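Enoyl-CoA hydratase/isomerase (Mycobacterium abscessus, PDB 3QXZ) probably acts as an enoyl-CoA hydratase or isomerase of the crotonase-like family, working on the double bond of fatty acyl-CoA thioesters. Local coordinates at residues E8-I13 and T21-S26; G113-L118 and I133-F138; I122-E127 and R182-G187. All blocks are in the same frame, centred on the assembly; numbering follows the deposited sequence.

Contacts 1 and 3 sit at the two ends of one six-stranded mixed sheet, with centres about 19 Å apart: contact 1 joins its antiparallel hairpin at the surface, contact 3 adds the last parallel strand and is partly buried. Both are held by backbone hydrogen bonds, but residues 8-13 and 21-26 add stacked histidines and a glutamate on their more exposed face, whereas 122-127 and 182-187 pack apolar side chains (Ile124, Ala126, Leu184) toward helix 186-203. Contact 2, fully buried, has no hydrogen bond between its segments and rests on aliphatic packing. It touches contact 3 through Ala117 O and Arg123 NH1, 2.9 Å apart, a probable hydrogen bond.

Contact 1 of 3, residues E8-I13 and T21-S26; sequences ELHEEI and TLHGPS
His10 and His23 stack on one face of an antiparallel hairpin, their ring centroids 4.3 Å apart and their planes tilted by 24°. The stack is offset: His10 CE1 sits over the His23 ring toward its rim, 3.3 Å from His23 CG, while His23 CB lies over a face of the His10 ring in a CH-pi contact. The first torsions set this up. His23 carries CG anti to the backbone N (chi1 -180°), whereas His10 has CG anti to its carbonyl carbon (chi1 -64°), and the two side chains cross obliquely. Pro25 CD takes the opposite face of the His23 ring, which is thus sandwiched. Glu8, extended beyond CG, runs beside His23 and brings OE1 into the plane of the His10 ring, where NE2 donates to it at 2.9 Å. This nearly straight, in-plane His-carboxylate bond restrains the rotation of the His10 ring. Beneath the rings, Glu8 and His23 exchange two backbone hydrogen bonds, as do His10 and Thr21; both are hydrogen-bonded pairs. Leu9 and Leu22 form the non-hydrogen-bonded pair between them and turn to the other face, where Leu9 CD1 meets Leu22 CD2 at 3.8 Å. Leu9 CA also approaches Thr21 O in a CA-H...O contact. The hairpin forms one end of the mixed sheet: strand 8-14 is outermost within the chain, strand 17-23 pairs next with strand 54-59, and helix 33-48 packs on the leucine face through Leu35 and Ala42 against Leu9.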
loop_
_atom_site.group_PDB
_atom_site.type_symbol
_atom_site.label_atom_id
_atom_site.label_comp_id
_atom_site.label_asym_id
_atom_site.label_seq_id
_atom_site.Cartn_x
_atom_site.Cartn_y
_atom_site.Cartn_z
ATOM N N GLU A 8 -28.268 12.973 -14.551
ATOM C CA GLU A 8 -29.173 11.883 -14.202
ATOM C C GLU A 8 -28.394 10.609 -13.931
ATOM O O GLU A 8 -27.254 10.483 -14.358
ATOM C CB GLU A 8 -30.151 11.625 -15.346
ATOM C CG GLU A 8 -31.035 12.807 -15.707
ATOM C CD GLU A 8 -31.921 12.509 -16.893
ATOM O OE1 GLU A 8 -31.616 11.570 -17.666
ATOM O OE2 GLU A 8 -32.933 13.224 -17.062
ATOM N N LEU A 9 -29.017 9.682 -13.214
ATOM C CA LEU A 9 -28.475 8.342 -13.027
ATOM C C LEU A 9 -29.314 7.356 -13.822
ATOM O O LEU A 9 -30.522 7.214 -13.570
ATOM C CB LEU A 9 -28.486 7.962 -11.546
ATOM C CG LEU A 9 -27.820 6.647 -11.152
ATOM C CD1 LEU A 9 -26.329 6.694 -11.458
ATOM C CD2 LEU A 9 -28.058 6.364 -9.690
ATOM N N HIS A 10 -28.686 6.685 -14.784
ATOM C CA HIS A 10 -29.367 5.647 -15.560
ATOM C C HIS A 10 -28.979 4.272 -15.030
ATOM O O HIS A 10 -27.882 4.086 -14.495
ATOM C CB HIS A 10 -29.041 5.772 -17.052
ATOM C CG HIS A 10 -29.537 7.045 -17.677
ATOM N ND1 HIS A 10 -29.224 7.404 -18.971
ATOM C CD2 HIS A 10 -30.316 8.042 -17.189
ATOM C CE1 HIS A 10 -29.799 8.559 -19.256
ATOM N NE2 HIS A 10 -30.461 8.975 -18.191
ATOM N N GLU A 11 -29.880 3.311 -15.174
ATOM C CA GLU A 11 -29.685 1.960 -14.669
ATOM C C GLU A 11 -30.217 0.918 -15.644
ATOM O O GLU A 11 -31.330 1.055 -16.182
ATOM C CB GLU A 11 -30.361 1.801 -13.306
ATOM C CG GLU A 11 -30.189 0.413 -12.692
ATOM C CD GLU A 11 -30.902 0.286 -11.374
ATOM O OE1 GLU A 11 -30.707 1.153 -10.499
ATOM O OE2 GLU A 11 -31.680 -0.676 -11.219
ATOM N N GLU A 12 -29.417 -0.113 -15.875
ATOM C CA GLU A 12 -29.826 -1.257 -16.697
ATOM C C GLU A 12 -29.286 -2.523 -16.066
ATOM O O GLU A 12 -28.092 -2.587 -15.761
ATOM C CB GLU A 12 -29.277 -1.111 -18.118
ATOM C CG GLU A 12 -29.733 -2.197 -19.094
ATOM C CD GLU A 12 -29.038 -2.078 -20.445
ATOM O OE1 GLU A 12 -28.953 -0.946 -20.979
ATOM O OE2 GLU A 12 -28.572 -3.112 -20.966
ATOM N N ILE A 13 -30.140 -3.525 -15.874
ATOM C CA ILE A 13 -29.735 -4.805 -15.307
ATOM C C ILE A 13 -29.962 -5.888 -16.340
ATOM O O ILE A 13 -31.079 -6.024 -16.860
ATOM C CB ILE A 13 -30.523 -5.163 -14.040
ATOM C CG1 ILE A 13 -30.507 -4.003 -13.038
ATOM C CG2 ILE A 13 -29.985 -6.490 -13.438
ATOM C CD1 ILE A 13 -31.400 -4.223 -11.823
ATOM N N THR A 21 -25.097 4.499 -15.024
ATOM C CA THR A 21 -24.447 5.499 -15.855
ATOM C C THR A 21 -24.736 6.901 -15.350
ATOM O O THR A 21 -25.907 7.274 -15.172
ATOM C CB THR A 21 -24.903 5.378 -17.331
ATOM O OG1 THR A 21 -24.670 4.044 -17.790
ATOM C CG2 THR A 21 -24.117 6.350 -18.209
ATOM N N LEU A 22 -23.668 7.664 -15.121
ATOM C CA LEU A 22 -23.762 9.072 -14.740
ATOM C C LEU A 22 -23.961 9.841 -16.037
ATOM O O LEU A 22 -23.082 9.863 -16.889
ATOM C CB LEU A 22 -22.486 9.528 -14.018
ATOM C CG LEU A 22 -22.038 8.670 -12.831
ATOM C CD1 LEU A 22 -20.677 9.146 -12.332
ATOM C CD2 LEU A 22 -23.046 8.681 -11.708
ATOM N N HIS A 23 -25.132 10.454 -16.185
ATOM C CA HIS A 23 -25.552 11.009 -17.474
ATOM C C HIS A 23 -25.872 12.499 -17.395
ATOM O O HIS A 23 -26.980 12.890 -17.017
ATOM C CB HIS A 23 -26.750 10.220 -18.015
ATOM C CG HIS A 23 -27.249 10.706 -19.342
ATOM N ND1 HIS A 23 -26.801 10.187 -20.538
ATOM C CD2 HIS A 23 -28.166 11.651 -19.660
ATOM C CE1 HIS A 23 -27.413 10.800 -21.536
ATOM N NE2 HIS A 23 -28.248 11.691 -21.032
ATOM N N GLY A 24 -24.889 13.330 -17.741
ATOM C CA GLY A 24 -25.050 14.784 -17.787
ATOM C C GLY A 24 -24.235 15.371 -18.925
ATOM O O GLY A 24 -23.213 16.014 -18.685
ATOM N N PRO A 25 -24.696 15.169 -20.180
ATOM C CA PRO A 25 -23.944 15.582 -21.375
ATOM C C PRO A 25 -23.505 17.050 -21.373
ATOM O O PRO A 25 -22.374 17.343 -21.762
ATOM C CB PRO A 25 -24.921 15.293 -22.521
ATOM C CG PRO A 25 -25.731 14.142 -22.013
ATOM C CD PRO A 25 -25.933 14.450 -20.544
ATOM N N SER A 26 -24.354 17.952 -20.895
ATOM C CA SER A 26 -24.023 19.382 -20.903
ATOM C C SER A 26 -22.901 19.792 -19.936
ATOM O O SER A 26 -22.319 20.870 -20.071
ATOM C CB SER A 26 -25.275 20.224 -20.651
ATOM O OG SER A 26 -25.817 19.948 -19.373
#

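Contact 2 of 3, residues G113-L118 and I133-F138; sequences GMTLAL and IPQVRF
Met114, Thr115 and Leu118 converge on Ile133 without any hydrogen bond between the segments. Met114 comes first. Its CG is anti to the backbone N (chi1 176°) and rests 3.8 Å from Ile133 CG1, the two side chains crossing at about a right angle. Bends at chi2 and chi3 carry the rest of the thioether chain away from Ile133, so the methylene group, not the sulphur, makes this contact. Thr115 follows with a methyl-to-methyl contact, its CG2 lying 3.9 Å from Ile133 CG2. Its chi1 of 66° places OG1 between the backbone N and the carbonyl carbon and leaves CG2 beside the N, on the side facing Ile133. The hydroxyl is hydrogen-bonded to Asp143, which also accepts a hydrogen bond from Gln135 NE2; one carboxylate therefore links the polar groups of Thr115 and Gln135, through OD1 and OD2 respectively. Thr115 CG2 also lies near that amide, 4.3 Å from Gln135 NE2. Four residues after Met114, Leu118 reaches back with CD1 to Ile133 CD1, at 4.3 Å, a looser contact at the far end of the isoleucine. Leu163 of helix 151-165 packs on Ile133 as well. Further along the loop, Arg137 makes a salt bridge to Asp199 of the second subunit. Helix 112-117, which follows strand 108-110, belongs to the crotonase fold; in relatives its N-terminal end borders the acyl-CoA pocket, and an ethanediol bound beside Gln135 is consistent with a pocket here.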
loop_
_atom_site.group_PDB
_atom_site.type_symbol
_atom_site.label_atom_id
_atom_site.label_comp_id
_atom_site.label_asym_id
_atom_site.label_seq_id
_atom_site.Cartn_x
_atom_site.Cartn_y
_atom_site.Cartn_z
ATOM N N GLY A 113 -15.674 13.364 -8.710
ATOM C CA GLY A 113 -15.761 12.338 -9.755
ATOM C C GLY A 113 -14.718 11.246 -9.556
ATOM O O GLY A 113 -15.005 10.052 -9.738
ATOM N N MET A 114 -13.501 11.662 -9.196
ATOM C CA MET A 114 -12.464 10.692 -8.895
ATOM C C MET A 114 -12.629 10.072 -7.500
ATOM O O MET A 114 -12.473 8.852 -7.345
ATOM C CB MET A 114 -11.076 11.312 -9.041
ATOM C CG MET A 114 -9.927 10.370 -8.633
ATOM S SD MET A 114 -9.861 8.770 -9.496
ATOM C CE MET A 114 -9.335 9.384 -11.082
ATOM N N THR A 115 -12.932 10.881 -6.481
ATOM C CA THR A 115 -12.985 10.291 -5.127
ATOM C C THR A 115 -14.127 9.281 -4.983
ATOM O O THR A 115 -13.944 8.281 -4.298
ATOM C CB THR A 115 -12.995 11.343 -4.010
ATOM O OG1 THR A 115 -14.216 12.078 -4.104
ATOM C CG2 THR A 115 -11.807 12.302 -4.125
ATOM N N LEU A 116 -15.254 9.497 -5.667
ATOM C CA LEU A 116 -16.297 8.459 -5.713
ATOM C C LEU A 116 -15.854 7.220 -6.489
ATOM O O LEU A 116 -16.242 6.095 -6.135
ATOM C CB LEU A 116 -17.618 8.976 -6.274
ATOM C CG LEU A 116 -18.292 9.933 -5.320
ATOM C CD1 LEU A 116 -19.458 10.540 -6.026
ATOM C CD2 LEU A 116 -18.726 9.287 -4.002
ATOM N N ALA A 117 -15.071 7.392 -7.546
ATOM C CA ALA A 117 -14.545 6.226 -8.267
ATOM C C ALA A 117 -13.624 5.394 -7.384
ATOM O O ALA A 117 -13.562 4.155 -7.533
ATOM C CB ALA A 117 -13.830 6.658 -9.533
ATOM N N LEU A 118 -12.942 6.060 -6.446
ATOM C CA LEU A 118 -12.062 5.347 -5.512
ATOM C C LEU A 118 -12.825 4.437 -4.551
ATOM O O LEU A 118 -12.201 3.635 -3.865
ATOM C CB LEU A 118 -11.179 6.310 -4.724
ATOM C CG LEU A 118 -10.210 7.177 -5.519
ATOM C CD1 LEU A 118 -9.422 8.048 -4.530
ATOM C CD2 LEU A 118 -9.252 6.370 -6.428
ATOM N N ILE A 133 -7.533 15.265 -8.254
ATOM C CA ILE A 133 -8.293 15.527 -7.020
ATOM C C ILE A 133 -7.853 16.934 -6.593
ATOM O O ILE A 133 -7.006 17.079 -5.720
ATOM C CB ILE A 133 -8.008 14.451 -5.946
ATOM C CG1 ILE A 133 -8.314 13.059 -6.501
ATOM C CG2 ILE A 133 -8.818 14.699 -4.690
ATOM C CD1 ILE A 133 -7.753 11.908 -5.624
ATOM N N PRO A 134 -8.420 17.979 -7.242
ATOM C CA PRO A 134 -7.825 19.312 -7.108
ATOM C C PRO A 134 -8.492 20.200 -6.078
ATOM O O PRO A 134 -8.255 21.409 -6.090
ATOM C CB PRO A 134 -8.016 19.891 -8.507
ATOM C CG PRO A 134 -9.367 19.360 -8.921
ATOM C CD PRO A 134 -9.461 17.959 -8.294
ATOM N N GLN A 135 -9.288 19.621 -5.184
ATOM C CA GLN A 135 -10.061 20.407 -4.205
ATOM C C GLN A 135 -9.223 21.447 -3.446
ATOM O O GLN A 135 -9.698 22.561 -3.197
ATOM C CB GLN A 135 -10.709 19.450 -3.204
ATOM C CG GLN A 135 -12.001 18.749 -3.693
ATOM C CD GLN A 135 -11.759 17.435 -4.438
ATOM O OE1 GLN A 135 -10.772 17.274 -5.163
ATOM N NE2 GLN A 135 -12.667 16.480 -4.250
ATOM N N VAL A 136 -7.997 21.097 -3.044
ATOM C CA VAL A 136 -7.186 22.070 -2.266
ATOM C C VAL A 136 -6.815 23.318 -3.065
ATOM O O VAL A 136 -6.561 24.367 -2.470
ATOM C CB VAL A 136 -5.888 21.455 -1.661
ATOM C CG1 VAL A 136 -6.218 20.330 -0.660
ATOM C CG2 VAL A 136 -4.924 20.982 -2.773
ATOM N N ARG A 137 -6.826 23.222 -4.404
ATOM C CA ARG A 137 -6.563 24.386 -5.269
ATOM C C ARG A 137 -7.756 25.328 -5.334
ATOM O O ARG A 137 -7.623 26.448 -5.842
ATOM C CB ARG A 137 -6.157 23.921 -6.673
ATOM C CG ARG A 137 -4.936 23.004 -6.693
ATOM C CD ARG A 137 -4.610 22.506 -8.094
ATOM N NE ARG A 137 -3.838 23.450 -8.907
ATOM C CZ ARG A 137 -2.512 23.583 -8.869
ATOM N NH1 ARG A 137 -1.768 22.898 -8.006
ATOM N NH2 ARG A 137 -1.901 24.438 -9.699
ATOM N N PHE A 138 -8.889 24.917 -4.766
ATOM C CA PHE A 138 -10.097 25.727 -4.744
ATOM C C PHE A 138 -10.495 26.148 -3.348
ATOM O O PHE A 138 -11.577 26.710 -3.160
ATOM C CB PHE A 138 -11.245 24.969 -5.435
ATOM C CG PHE A 138 -11.039 24.815 -6.908
ATOM C CD1 PHE A 138 -11.432 25.821 -7.782
ATOM C CD2 PHE A 138 -10.423 23.681 -7.427
ATOM C CE1 PHE A 138 -11.221 25.699 -9.151
ATOM C CE2 PHE A 138 -10.210 23.548 -8.812
ATOM C CZ PHE A 138 -10.611 24.561 -9.670
#

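Contact 3 of 3, residues I122-E127 and R182-G187; sequences IRILAE and RCLPAG
Leu125 and Glu127 bond to strand 182-184, which runs parallel to strand 122-126 at the edge of the mixed sheet of the crotonase fold. Three backbone hydrogen bonds of 2.8 to 3.0 Å join them: Leu125 N to Arg182 O, Leu184 N to Leu125 O and Glu127 N to Leu184 O. In the last, the donor stands above the carbonyl plane, 36° out of it, where the first strand has given way to a loop. CA-H...O contacts supplement these bonds, with Cys183 CA on Leu125 O and Ala126 CA on Leu184 O.

Apolar packing lies on the face of Ile124, Ala126 and Leu184. Ile124 CG2 meets Leu184 CD1 at 4.1 Å, their side chains crossing, and helix 186-203 covers both through Ala192. Ala126 CB touches Ala186 CB at 3.8 Å, near the start of that helix. Across the sheet, Leu125 and Cys183 face helix 171-177, both reaching Ala171.

At the exposed end the side chain of Glu127 makes van der Waals contacts only. With CG anti to its carbonyl carbon (chi1 -74°), it extends alongside Pro185, its carboxylate lying against the backbone of 183-185: OE1 is 3.9 Å from Pro185 CD, and OE2 is 4.0 Å from Cys183 SG.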
loop_
_atom_site.group_PDB
_atom_site.type_symbol
_atom_site.label_atom_id
_atom_site.label_comp_id
_atom_site.label_asym_id
_atom_site.label_seq_id
_atom_site.Cartn_x
_atom_site.Cartn_y
_atom_site.Cartn_z
ATOM N N ILE A 122 -12.581 -2.157 -8.080
ATOM C CA ILE A 122 -11.734 -2.305 -9.263
ATOM C C ILE A 122 -11.993 -1.092 -10.161
ATOM O O ILE A 122 -13.144 -0.655 -10.306
ATOM C CB ILE A 122 -12.098 -3.616 -9.992
ATOM C CG1 ILE A 122 -11.788 -4.835 -9.096
ATOM C CG2 ILE A 122 -11.408 -3.713 -11.394
ATOM C CD1 ILE A 122 -12.545 -6.151 -9.491
ATOM N N ARG A 123 -10.930 -0.529 -10.731
ATOM C CA ARG A 123 -11.031 0.602 -11.667
ATOM C C ARG A 123 -10.303 0.290 -12.966
ATOM O O ARG A 123 -9.156 -0.156 -12.960
ATOM C CB ARG A 123 -10.426 1.880 -11.062
ATOM C CG ARG A 123 -11.399 2.668 -10.193
ATOM C CD ARG A 123 -10.708 3.728 -9.303
ATOM N NE ARG A 123 -9.800 3.076 -8.360
ATOM C CZ ARG A 123 -10.194 2.354 -7.323
ATOM N NH1 ARG A 123 -11.485 2.251 -6.993
ATOM N NH2 ARG A 123 -9.282 1.705 -6.631
ATOM N N ILE A 124 -10.991 0.568 -14.070
ATOM C CA ILE A 124 -10.370 0.540 -15.393
ATOM C C ILE A 124 -10.489 1.960 -15.919
ATOM O O ILE A 124 -11.606 2.513 -15.965
ATOM C CB ILE A 124 -11.085 -0.463 -16.320
ATOM C CG1 ILE A 124 -11.007 -1.882 -15.725
ATOM C CG2 ILE A 124 -10.456 -0.429 -17.738
ATOM C CD1 ILE A 124 -11.813 -2.912 -16.552
ATOM N N LEU A 125 -9.347 2.560 -16.277
ATOM C CA LEU A 125 -9.306 3.975 -16.701
ATOM C C LEU A 125 -8.973 4.155 -18.177
ATOM O O LEU A 125 -8.159 3.427 -18.742
ATOM C CB LEU A 125 -8.311 4.790 -15.842
ATOM C CG LEU A 125 -8.840 5.448 -14.566
ATOM C CD1 LEU A 125 -9.389 4.437 -13.563
ATOM C CD2 LEU A 125 -7.718 6.279 -13.902
ATOM N N ALA A 126 -9.594 5.170 -18.757
ATOM C CA ALA A 126 -9.346 5.575 -20.144
ATOM C C ALA A 126 -7.997 6.287 -20.248
ATOM O O ALA A 126 -7.740 7.261 -19.523
ATOM C CB ALA A 126 -10.448 6.502 -20.599
ATOM N N GLU A 127 -7.169 5.856 -21.206
ATOM C CA GLU A 127 -5.875 6.509 -21.447
ATOM C C GLU A 127 -5.969 8.003 -21.778
ATOM O O GLU A 127 -5.069 8.781 -21.439
ATOM C CB GLU A 127 -5.092 5.747 -22.529
ATOM C CG GLU A 127 -4.537 4.426 -21.996
ATOM C CD GLU A 127 -4.160 3.438 -23.097
ATOM O OE1 GLU A 127 -4.233 3.795 -24.292
ATOM O OE2 GLU A 127 -3.788 2.293 -22.758
ATOM N N ARG A 182 -6.201 -1.293 -14.530
ATOM C CA ARG A 182 -5.883 -1.382 -15.951
ATOM C C ARG A 182 -6.191 -0.049 -16.604
ATOM O O ARG A 182 -7.082 0.691 -16.149
ATOM C CB ARG A 182 -6.730 -2.496 -16.608
ATOM C CG ARG A 182 -6.321 -2.847 -18.051
ATOM C CD ARG A 182 -7.138 -3.996 -18.588
ATOM N NE ARG A 182 -6.567 -4.456 -19.850
ATOM C CZ ARG A 182 -7.151 -5.333 -20.663
ATOM N NH1 ARG A 182 -8.336 -5.849 -20.347
ATOM N NH2 ARG A 182 -6.549 -5.686 -21.798
ATOM N N CYS A 183 -5.460 0.251 -17.677
ATOM C CA CYS A 183 -5.838 1.360 -18.532
ATOM C C CYS A 183 -5.957 0.909 -19.987
ATOM O O CYS A 183 -5.257 -0.017 -20.421
ATOM C CB CYS A 183 -4.897 2.556 -18.377
ATOM S SG CYS A 183 -3.222 2.261 -18.816
ATOM N N LEU A 184 -6.901 1.522 -20.680
ATOM C CA LEU A 184 -7.245 1.157 -22.059
ATOM C C LEU A 184 -7.682 2.390 -22.806
ATOM O O LEU A 184 -8.046 3.394 -22.199
ATOM C CB LEU A 184 -8.412 0.156 -22.072
ATOM C CG LEU A 184 -8.104 -1.255 -21.595
ATOM C CD1 LEU A 184 -9.393 -2.028 -21.387
ATOM C CD2 LEU A 184 -7.187 -1.974 -22.594
ATOM N N PRO A 185 -7.687 2.318 -24.147
ATOM C CA PRO A 185 -8.330 3.388 -24.894
ATOM C C PRO A 185 -9.766 3.546 -24.407
ATOM O O PRO A 185 -10.429 2.547 -24.073
ATOM C CB PRO A 185 -8.306 2.869 -26.336
ATOM C CG PRO A 185 -7.104 1.987 -26.371
ATOM C CD PRO A 185 -7.111 1.285 -25.031
ATOM N N ALA A 186 -10.238 4.783 -24.346
ATOM C CA ALA A 186 -11.564 5.102 -23.799
ATOM C C ALA A 186 -12.691 4.207 -24.300
ATOM O O ALA A 186 -13.525 3.746 -23.514
ATOM C CB ALA A 186 -11.910 6.555 -24.063
ATOM N N GLY A 187 -12.715 3.973 -25.608
ATOM C CA GLY A 187 -13.785 3.176 -26.223
ATOM C C GLY A 187 -13.805 1.695 -25.879
ATOM O O GLY A 187 -14.761 0.986 -26.219
#